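Local coordinates for extracellular solute-binding protein family 1 (Alicyclobacillus acidocaldarius subsp. acidocaldarius, PDB 4OVJ) that probably binds a solute outside the cell and hands it to an ABC-type importer, as other extracellular solute-binding proteins of family 1 do, at residues G79-I84 against S299-T304; V25-G30 against Q308-F313; F316-V321 against I333-S338. All blocks are in the same frame, centred on the assembly; numbering follows the deposited sequence. Where two conformers were deposited one is given.

Contact 1: G79-I84 against S299-T304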
loop_
_atom_site.group_PDB
_atom_site.type_symbol
_atom_site.label_atom_id
_atom_site.label_comp_id
_atom_site.label_asym_id
_atom_site.label_seq_id
_atom_site.Cartn_x
_atom_site.Cartn_y
_atom_site.Cartn_z
ATOM N N GLY A 79 -3.713 30.066 -10.832
ATOM C CA GLY A 79 -5.180 30.164 -10.814
ATOM C C GLY A 79 -5.884 29.186 -11.751
ATOM O O GLY A 79 -7.097 29.263 -11.911
ATOM N N ASN A 80 -5.147 28.246 -12.352
ATOM C CA ASN A 80 -5.738 27.331 -13.328
ATOM C C ASN A 80 -5.909 25.908 -12.802
ATOM O O ASN A 80 -5.882 24.958 -13.592
ATOM C CB ASN A 80 -4.890 27.284 -14.606
ATOM C CG ASN A 80 -4.803 28.626 -15.305
ATOM O OD1 ASN A 80 -3.710 29.123 -15.592
ATOM N ND2 ASN A 80 -5.953 29.221 -15.584
ATOM N N ALA A 81 -6.089 25.747 -11.489
ATOM C CA ALA A 81 -6.277 24.407 -10.929
ATOM C C ALA A 81 -7.516 23.733 -11.496
ATOM O O ALA A 81 -8.541 24.368 -11.660
ATOM C CB ALA A 81 -6.384 24.457 -9.417
ATOM N N PRO A 82 -7.434 22.426 -11.769
ATOM C CA PRO A 82 -8.672 21.718 -12.107
ATOM C C PRO A 82 -9.570 21.601 -10.891
ATOM O O PRO A 82 -9.074 21.586 -9.757
ATOM C CB PRO A 82 -8.206 20.315 -12.525
ATOM C CG PRO A 82 -6.795 20.208 -12.109
ATOM C CD PRO A 82 -6.266 21.539 -11.673
ATOM N N ASP A 83 -10.874 21.473 -11.121
ATOM C CA ASP A 83 -11.832 21.310 -10.025
ATOM C C ASP A 83 -11.589 20.066 -9.196
ATOM O O ASP A 83 -11.739 20.099 -7.985
ATOM C CB ASP A 83 -13.259 21.266 -10.550
ATOM C CG ASP A 83 -13.648 22.548 -11.243
ATOM O OD1 ASP A 83 -13.676 23.609 -10.575
ATOM O OD2 ASP A 83 -13.886 22.497 -12.463
ATOM N N ILE A 84 -11.269 18.960 -9.864
ATOM C CA ILE A 84 -10.912 17.720 -9.185
ATOM C C ILE A 84 -9.491 17.347 -9.586
ATOM O O ILE A 84 -9.129 17.416 -10.763
ATOM C CB ILE A 84 -11.867 16.568 -9.542
ATOM C CG1 ILE A 84 -13.306 16.918 -9.142
ATOM C CG2 ILE A 84 -11.418 15.281 -8.860
ATOM C CD1 ILE A 84 -14.112 17.540 -10.263
ATOM N N SER A 299 -8.903 14.773 -4.641
ATOM C CA SER A 299 -8.987 16.054 -3.962
ATOM C C SER A 299 -9.789 17.028 -4.843
ATOM O O SER A 299 -9.907 16.848 -6.061
ATOM C CB SER A 299 -7.586 16.606 -3.705
ATOM O OG SER A 299 -6.847 15.832 -2.759
ATOM N N ILE A 300 -10.335 18.051 -4.211
ATOM C CA ILE A 300 -11.109 19.076 -4.889
ATOM C C ILE A 300 -10.433 20.431 -4.668
ATOM O O ILE A 300 -9.950 20.722 -3.576
ATOM C CB ILE A 300 -12.561 19.099 -4.377
ATOM C CG1 ILE A 300 -13.245 17.768 -4.670
ATOM C CG2 ILE A 300 -13.370 20.243 -5.006
ATOM C CD1 ILE A 300 -14.613 17.606 -4.044
ATOM N N TYR A 301 -10.420 21.258 -5.712
ATOM C CA TYR A 301 -9.862 22.602 -5.628
ATOM C C TYR A 301 -10.625 23.437 -4.612
ATOM O O TYR A 301 -11.854 23.506 -4.660
ATOM C CB TYR A 301 -9.954 23.263 -6.996
ATOM C CG TYR A 301 -9.319 24.622 -7.146
ATOM C CD1 TYR A 301 -8.166 24.966 -6.456
ATOM C CD2 TYR A 301 -9.853 25.544 -8.043
ATOM C CE1 TYR A 301 -7.578 26.213 -6.624
ATOM C CE2 TYR A 301 -9.270 26.781 -8.229
ATOM C CZ TYR A 301 -8.136 27.114 -7.522
ATOM O OH TYR A 301 -7.570 28.357 -7.715
ATOM N N SER A 302 -9.899 24.114 -3.723
ATOM C CA SER A 302 -10.537 24.921 -2.691
ATOM C C SER A 302 -11.430 26.001 -3.292
ATOM O O SER A 302 -12.404 26.406 -2.673
ATOM C CB SER A 302 -9.482 25.597 -1.811
ATOM O OG SER A 302 -8.594 26.358 -2.613
ATOM N N LYS A 303 -11.078 26.478 -4.478
ATOM C CA LYS A 303 -11.793 27.596 -5.094
ATOM C C LYS A 303 -12.689 27.177 -6.240
ATOM O O LYS A 303 -13.092 28.008 -7.057
ATOM C CB LYS A 303 -10.802 28.659 -5.564
ATOM C CG LYS A 303 -9.971 29.225 -4.430
ATOM C CD LYS A 303 -9.003 30.256 -4.976
ATOM C CE LYS A 303 -7.848 30.523 -4.044
ATOM N NZ LYS A 303 -6.878 31.404 -4.748
ATOM N N THR A 304 -13.041 25.897 -6.298
ATOM C CA THR A 304 -13.955 25.454 -7.329
ATOM C C THR A 304 -15.268 26.244 -7.239
ATOM O O THR A 304 -15.771 26.521 -6.152
ATOM C CB THR A 304 -14.252 23.943 -7.279
ATOM O OG1 THR A 304 -15.144 23.626 -8.344
ATOM C CG2 THR A 304 -14.912 23.513 -5.971
#
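This contact ends an antiparallel strand pair in the sheet of one lobe, where the loop after helix 65-77 enters strand 84-87 and meets the end of strand 293-300. Ile-84 and Ile-300 form a non-hydrogen-bonded antiparallel pair, their CA atoms 4.5 Å apart and their side chains on the same face of the sheet, turned to helix 307-319. One step on, Tyr-301 N donates to Asp-83 O over 2.9 Å in a nearly straight bond (168°), though the N-H arrives from above the carbonyl plane. The tyrosine ring swings back along the loop because its CG is anti to the backbone N (chi1 -175°). Ala-81 CB sits squarely over one ring face, 3.4 Å from the centroid of Tyr-301, a CH-pi contact; Lys-303 N lies over the opposite face, so the ring is sandwiched. The type I turn from Tyr-301 to Thr-304 brings the threonine hydroxyl up to the aspartate. Thr-304 OG1 donates to Asp-83 OD1 at 2.7 Å, meeting the carboxylate from above its plane, while Asp-83 OD2 takes Thr-28 N of the neighbouring strand 25-31. The carboxylate thus pins the turn and that strand together. At the far end of the loop, Gly-79 closes helix 65-77 as the C' residue of a Schellman motif. An antiparallel strand inserted beside parallel ones in this way is typical of the periplasmic-binding-protein fold.

Contact 2: V25-G30 against Q308-F313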
loop_
_atom_site.group_PDB
_atom_site.type_symbol
_atom_site.label_atom_id
_atom_site.label_comp_id
_atom_site.label_asym_id
_atom_site.label_seq_id
_atom_site.Cartn_x
_atom_site.Cartn_y
_atom_site.Cartn_z
ATOM N N VAL A 25 -23.302 22.217 -15.578
ATOM C CA VAL A 25 -21.981 22.774 -15.278
ATOM C C VAL A 25 -20.931 21.837 -15.827
ATOM O O VAL A 25 -21.224 20.679 -16.126
ATOM C CB VAL A 25 -21.742 22.970 -13.753
ATOM C CG1 VAL A 25 -22.853 23.803 -13.124
ATOM C CG2 VAL A 25 -21.578 21.643 -13.034
ATOM N N THR A 26 -19.712 22.348 -15.949
ATOM C CA THR A 26 -18.551 21.567 -16.337
ATOM C C THR A 26 -17.497 21.594 -15.233
ATOM O O THR A 26 -17.150 22.666 -14.709
ATOM C CB THR A 26 -17.930 22.112 -17.627
ATOM O OG1 THR A 26 -18.892 22.030 -18.675
ATOM C CG2 THR A 26 -16.673 21.324 -18.022
ATOM N N LEU A 27 -16.999 20.408 -14.891
ATOM C CA LEU A 27 -15.888 20.240 -13.959
ATOM C C LEU A 27 -14.667 19.808 -14.730
ATOM O O LEU A 27 -14.760 18.908 -15.566
ATOM C CB LEU A 27 -16.182 19.136 -12.943
ATOM C CG LEU A 27 -17.415 19.304 -12.067
ATOM C CD1 LEU A 27 -17.731 18.016 -11.328
ATOM C CD2 LEU A 27 -17.192 20.427 -11.074
ATOM N N THR A 28 -13.517 20.408 -14.437
ATOM C CA THR A 28 -12.237 19.904 -14.959
ATOM C C THR A 28 -11.650 18.883 -13.975
ATOM O O THR A 28 -11.835 19.004 -12.770
ATOM C CB THR A 28 -11.232 21.047 -15.164
ATOM O OG1 THR A 28 -11.210 21.862 -13.995
ATOM C CG2 THR A 28 -11.634 21.880 -16.375
ATOM N N PHE A 29 -10.955 17.881 -14.505
ATOM C CA PHE A 29 -10.487 16.735 -13.735
ATOM C C PHE A 29 -9.086 16.372 -14.186
ATOM O O PHE A 29 -8.901 15.836 -15.279
ATOM C CB PHE A 29 -11.441 15.564 -13.948
ATOM C CG PHE A 29 -10.997 14.246 -13.334
ATOM C CD1 PHE A 29 -10.238 14.188 -12.177
ATOM C CD2 PHE A 29 -11.425 13.053 -13.900
ATOM C CE1 PHE A 29 -9.886 12.972 -11.609
ATOM C CE2 PHE A 29 -11.070 11.844 -13.346
ATOM C CZ PHE A 29 -10.308 11.796 -12.196
ATOM N N GLY A 30 -8.107 16.686 -13.336
ATOM C CA GLY A 30 -6.712 16.379 -13.602
ATOM C C GLY A 30 -6.309 15.058 -12.960
ATOM O O GLY A 30 -6.676 14.769 -11.832
ATOM N N GLN A 308 -20.585 21.403 -4.922
ATOM C CA GLN A 308 -21.599 20.364 -4.787
ATOM C C GLN A 308 -21.452 19.309 -5.883
ATOM O O GLN A 308 -21.495 18.108 -5.611
ATOM C CB GLN A 308 -23.001 20.973 -4.790
ATOM C CG GLN A 308 -23.190 22.030 -3.708
ATOM C CD GLN A 308 -24.451 22.850 -3.897
ATOM O OE1 GLN A 308 -25.561 22.355 -3.699
ATOM N NE2 GLN A 308 -24.287 24.111 -4.278
ATOM N N GLN A 309 -21.251 19.757 -7.117
ATOM C CA GLN A 309 -21.071 18.828 -8.239
ATOM C C GLN A 309 -19.719 18.101 -8.128
ATOM O O GLN A 309 -19.610 16.930 -8.477
ATOM C CB GLN A 309 -21.198 19.554 -9.565
ATOM C CG GLN A 309 -22.599 20.081 -9.865
ATOM C CD GLN A 309 -22.849 21.498 -9.371
ATOM O OE1 GLN A 309 -22.124 22.032 -8.525
ATOM N NE2 GLN A 309 -23.879 22.130 -9.931
ATOM N N ALA A 310 -18.699 18.794 -7.624
ATOM C CA ALA A 310 -17.376 18.182 -7.432
ATOM C C ALA A 310 -17.465 17.036 -6.416
ATOM O O ALA A 310 -16.911 15.952 -6.640
ATOM C CB ALA A 310 -16.356 19.216 -6.986
ATOM N N GLU A 311 -18.183 17.273 -5.319
ATOM C CA GLU A 311 -18.407 16.245 -4.311
ATOM C C GLU A 311 -19.169 15.057 -4.911
ATOM O O GLU A 311 -18.833 13.914 -4.648
ATOM C CB GLU A 311 -19.192 16.788 -3.113
ATOM C CG GLU A 311 -18.476 17.801 -2.232
ATOM C CD GLU A 311 -19.414 18.393 -1.167
ATOM O OE1 GLU A 311 -20.449 17.765 -0.807
ATOM O OE2 GLU A 311 -19.126 19.492 -0.669
ATOM N N LEU A 312 -20.189 15.341 -5.707
ATOM C CA LEU A 312 -20.963 14.292 -6.361
ATOM C C LEU A 312 -20.081 13.437 -7.288
ATOM O O LEU A 312 -20.209 12.210 -7.328
ATOM C CB LEU A 312 -22.120 14.936 -7.114
ATOM C CG LEU A 312 -23.187 14.041 -7.724
ATOM C CD1 LEU A 312 -24.392 14.878 -8.121
ATOM C CD2 LEU A 312 -22.573 13.333 -8.909
ATOM N N PHE A 313 -19.162 14.076 -8.003
ATOM C CA PHE A 313 -18.233 13.359 -8.874
ATOM C C PHE A 313 -17.267 12.479 -8.071
ATOM O O PHE A 313 -17.077 11.305 -8.373
ATOM C CB PHE A 313 -17.466 14.337 -9.760
ATOM C CG PHE A 313 -16.498 13.678 -10.691
ATOM C CD1 PHE A 313 -16.939 12.814 -11.685
ATOM C CD2 PHE A 313 -15.151 13.922 -10.586
ATOM C CE1 PHE A 313 -16.033 12.212 -12.543
ATOM C CE2 PHE A 313 -14.242 13.326 -11.433
ATOM C CZ PHE A 313 -14.680 12.476 -12.425
#
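Two phenylalanine rings meet edge-to-face where helix 307-319 lies on strand 25-31. Over one face of Phe-29 comes the edge of Phe-313: the planes stand at 75°, the centroids are 5.1 Å apart, and Phe-313 CE2 sits above the plane, offset toward the rim. The closest atoms are Phe-29 CD2 and Phe-313 CZ at 3.6 Å. With respect to Phe-313, Phe-29 CE2 lies at the ring edge and in its plane. Both side chains have CG anti to the backbone N (chi1 173° for Phe-29), which sends the two rings into the gap between strand and helix. Phe-313 also meets Phe-48 of helix 35-51 edge-to-face, so the T-shaped pair continues into a larger aromatic cluster.

Leu-27, two residues back on the strand, reaches the helix with its branched tip. Its CD1 lies 3.6 Å from Gln-309 O and also touches Phe-313 CB at 4.0 Å, while Leu-27 CD2 packs on Ala-310 CB. The small alanine fits where strand and helix come closest, the CA atoms of Leu-27 and Ala-310 being 7.0 Å apart. Nearer the strand's start, Val-25 CG2 rests against Gln-309 CG at 3.7 Å. The glutamine chain bends at chi2 and crosses the valine at about a right angle, offering it methylene and the flank of its amide.

No hydrogen bond joins the two segments. Their attachment is mostly apolar and aromatic, with methyl groups also lying against a backbone carbonyl and a glutamine amide, so it depends on side-chain fit as the helix crosses the strand at -56°.

Contact 3: F316-V321 against I333-S338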
loop_
_atom_site.group_PDB
_atom_site.type_symbol
_atom_site.label_atom_id
_atom_site.label_comp_id
_atom_site.label_asym_id
_atom_site.label_seq_id
_atom_site.Cartn_x
_atom_site.Cartn_y
_atom_site.Cartn_z
ATOM N N PHE A 316 -19.086 9.517 -6.694
ATOM C CA PHE A 316 -19.303 8.550 -7.766
ATOM C C PHE A 316 -18.063 7.674 -7.974
ATOM O O PHE A 316 -18.152 6.442 -8.007
ATOM C CB PHE A 316 -19.673 9.263 -9.073
ATOM C CG PHE A 316 -19.921 8.330 -10.226
ATOM C CD1 PHE A 316 -21.198 7.816 -10.446
ATOM C CD2 PHE A 316 -18.898 7.993 -11.108
ATOM C CE1 PHE A 316 -21.437 6.973 -11.514
ATOM C CE2 PHE A 316 -19.136 7.146 -12.183
ATOM C CZ PHE A 316 -20.407 6.636 -12.373
ATOM N N LEU A 317 -16.901 8.300 -8.079
ATOM C CA LEU A 317 -15.658 7.555 -8.248
ATOM C C LEU A 317 -15.393 6.614 -7.082
ATOM O O LEU A 317 -14.914 5.514 -7.280
ATOM C CB LEU A 317 -14.461 8.491 -8.420
ATOM C CG LEU A 317 -14.477 9.352 -9.679
ATOM C CD1 LEU A 317 -13.278 10.284 -9.648
ATOM C CD2 LEU A 317 -14.524 8.509 -10.945
ATOM N N LEU A 318 -15.719 7.055 -5.877
ATOM C CA LEU A 318 -15.495 6.258 -4.687
ATOM C C LEU A 318 -16.476 5.120 -4.524
ATOM O O LEU A 318 -16.079 4.030 -4.147
ATOM C CB LEU A 318 -15.544 7.132 -3.427
ATOM C CG LEU A 318 -14.431 8.166 -3.266
ATOM C CD1 LEU A 318 -14.821 9.150 -2.174
ATOM C CD2 LEU A 318 -13.108 7.504 -2.931
ATOM N N ASN A 319 -17.752 5.391 -4.767
ATOM C CA ASN A 319 -18.834 4.506 -4.282
ATOM C C ASN A 319 -19.740 3.895 -5.332
ATOM O O ASN A 319 -20.540 3.009 -5.018
ATOM C CB ASN A 319 -19.694 5.258 -3.271
ATOM C CG ASN A 319 -19.004 5.429 -1.937
ATOM O OD1 ASN A 319 -18.475 4.468 -1.376
ATOM N ND2 ASN A 319 -18.988 6.646 -1.426
ATOM N N ASN A 320 -19.659 4.365 -6.565
ATOM C CA ASN A 320 -20.564 3.861 -7.582
ATOM C C ASN A 320 -20.031 2.578 -8.191
ATOM O O ASN A 320 -18.853 2.497 -8.516
ATOM C CB ASN A 320 -20.808 4.915 -8.656
ATOM C CG ASN A 320 -21.816 4.461 -9.675
ATOM O OD1 ASN A 320 -21.470 3.776 -10.624
ATOM N ND2 ASN A 320 -23.071 4.834 -9.480
ATOM N N VAL A 321 -20.896 1.564 -8.316
ATOM C CA VAL A 321 -20.466 0.274 -8.848
ATOM C C VAL A 321 -20.081 0.332 -10.337
ATOM O O VAL A 321 -19.194 -0.408 -10.759
ATOM C CB VAL A 321 -21.506 -0.847 -8.570
ATOM C CG1 VAL A 321 -22.774 -0.644 -9.381
ATOM C CG2 VAL A 321 -20.896 -2.212 -8.853
ATOM N N ILE A 333 -6.828 -2.027 -4.578
ATOM C CA ILE A 333 -8.107 -2.541 -4.117
ATOM C C ILE A 333 -9.074 -1.377 -3.902
ATOM O O ILE A 333 -8.689 -0.362 -3.328
ATOM C CB ILE A 333 -7.930 -3.308 -2.803
ATOM C CG1 ILE A 333 -7.010 -4.498 -3.044
ATOM C CG2 ILE A 333 -9.274 -3.780 -2.271
ATOM C CD1 ILE A 333 -7.415 -5.272 -4.275
ATOM N N PRO A 334 -10.331 -1.513 -4.353
ATOM C CA PRO A 334 -11.279 -0.423 -4.158
ATOM C C PRO A 334 -11.421 -0.007 -2.705
ATOM O O PRO A 334 -11.476 -0.851 -1.803
ATOM C CB PRO A 334 -12.594 -1.000 -4.669
ATOM C CG PRO A 334 -12.176 -1.988 -5.698
ATOM C CD PRO A 334 -10.906 -2.588 -5.178
ATOM N N VAL A 335 -11.464 1.300 -2.486
ATOM C CA VAL A 335 -11.515 1.826 -1.138
ATOM C C VAL A 335 -12.871 1.617 -0.448
ATOM O O VAL A 335 -12.940 1.502 0.769
ATOM C CB VAL A 335 -11.118 3.319 -1.141
ATOM C CG1 VAL A 335 -12.135 4.155 -1.901
ATOM C CG2 VAL A 335 -10.932 3.816 0.277
ATOM N N SER A 336 -13.939 1.562 -1.234
ATOM C CA SER A 336 -15.302 1.520 -0.708
ATOM C C SER A 336 -15.751 0.105 -0.395
ATOM O O SER A 336 -15.675 -0.759 -1.257
ATOM C CB SER A 336 -16.284 2.101 -1.730
ATOM O OG SER A 336 -17.619 1.789 -1.370
ATOM N N SER A 337 -16.260 -0.107 0.809
ATOM C CA SER A 337 -16.781 -1.426 1.194
ATOM C C SER A 337 -17.958 -1.855 0.316
ATOM O O SER A 337 -18.100 -3.043 -0.003
ATOM C CB SER A 337 -17.205 -1.435 2.661
ATOM O OG SER A 337 -18.193 -0.442 2.934
ATOM N N SER A 338 -18.788 -0.905 -0.100
ATOM C CA SER A 338 -19.945 -1.252 -0.944
ATOM C C SER A 338 -19.494 -1.700 -2.339
ATOM O O SER A 338 -20.030 -2.660 -2.885
ATOM C CB SER A 338 -20.976 -0.113 -1.001
ATOM O OG SER A 338 -20.427 1.059 -1.557
HETATM O O HOH W 1 -13.985 2.248 -4.230
HETATM O O HOH W 2 -21.181 0.634 -4.092
#
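Helix 307-319 runs out at Asn-319, and after helix 321-327 the chain comes back through a weakly bonded strand at about 333-334 to start helix 337-345 beside that end; Asn-319 and Ser-336 come nearest, CA to CA 5.8 Å. Water 1 links the backbones, donating to Leu-318 O at 2.8 Å and accepting from Ser-336 N. Ser-336 has OG anti to its backbone N (chi1 167°). That OG donates to Asn-319 OD1 at 2.8 Å, in the plane of the amide carbonyl. Thr-114 OG1, the strongest polar partner of this asparagine, bonds to the same OD1, while ND2 is bonded to Asn-111 O and Asn-315 OD1, which fixes the turn of the amide. An alanine at Asn-319 removes the acceptor of the Ser-336 hydroxyl and the amide bonds to Asn-111 and Thr-114, and would probably loosen the helix end against the loop and the new helix. Water 2 bridges Asn-319 O and Ser-338 OG. On the buried flank, Leu-318 CD2 meets Val-335 CG1 at 3.6 Å, crossing obliquely. The motif is the serine N-cap of helix 337-345, with its weak capping bond from Ser-338 N, set against the C-terminal end of helix 307-319.

Overall arrangement
Helix 307-319 ties the set together: contact 2 uses its early turns, contact 3 its end, and contact 1 the strand just before it. Contacts 1 and 2, centres about 9 Å apart, are joined by backbone and carboxylate bonds between strand 25-31 and residues 83-84, where the loop becomes strand 84-87. Contact 3 lies nearer the molecule's centre, its own centre about 17 Å from that of contact 2, which it touches through Leu-317 and Phe-29. Contacts 2 and 3 are buried, contact 1 partly, with an exposed loop end. Chemistry follows place: strand pairing and a carboxylate in contact 1, mainly apolar and aromatic helix-on-sheet packing in contact 2, and hydroxyls, an amide and waters in contact 3.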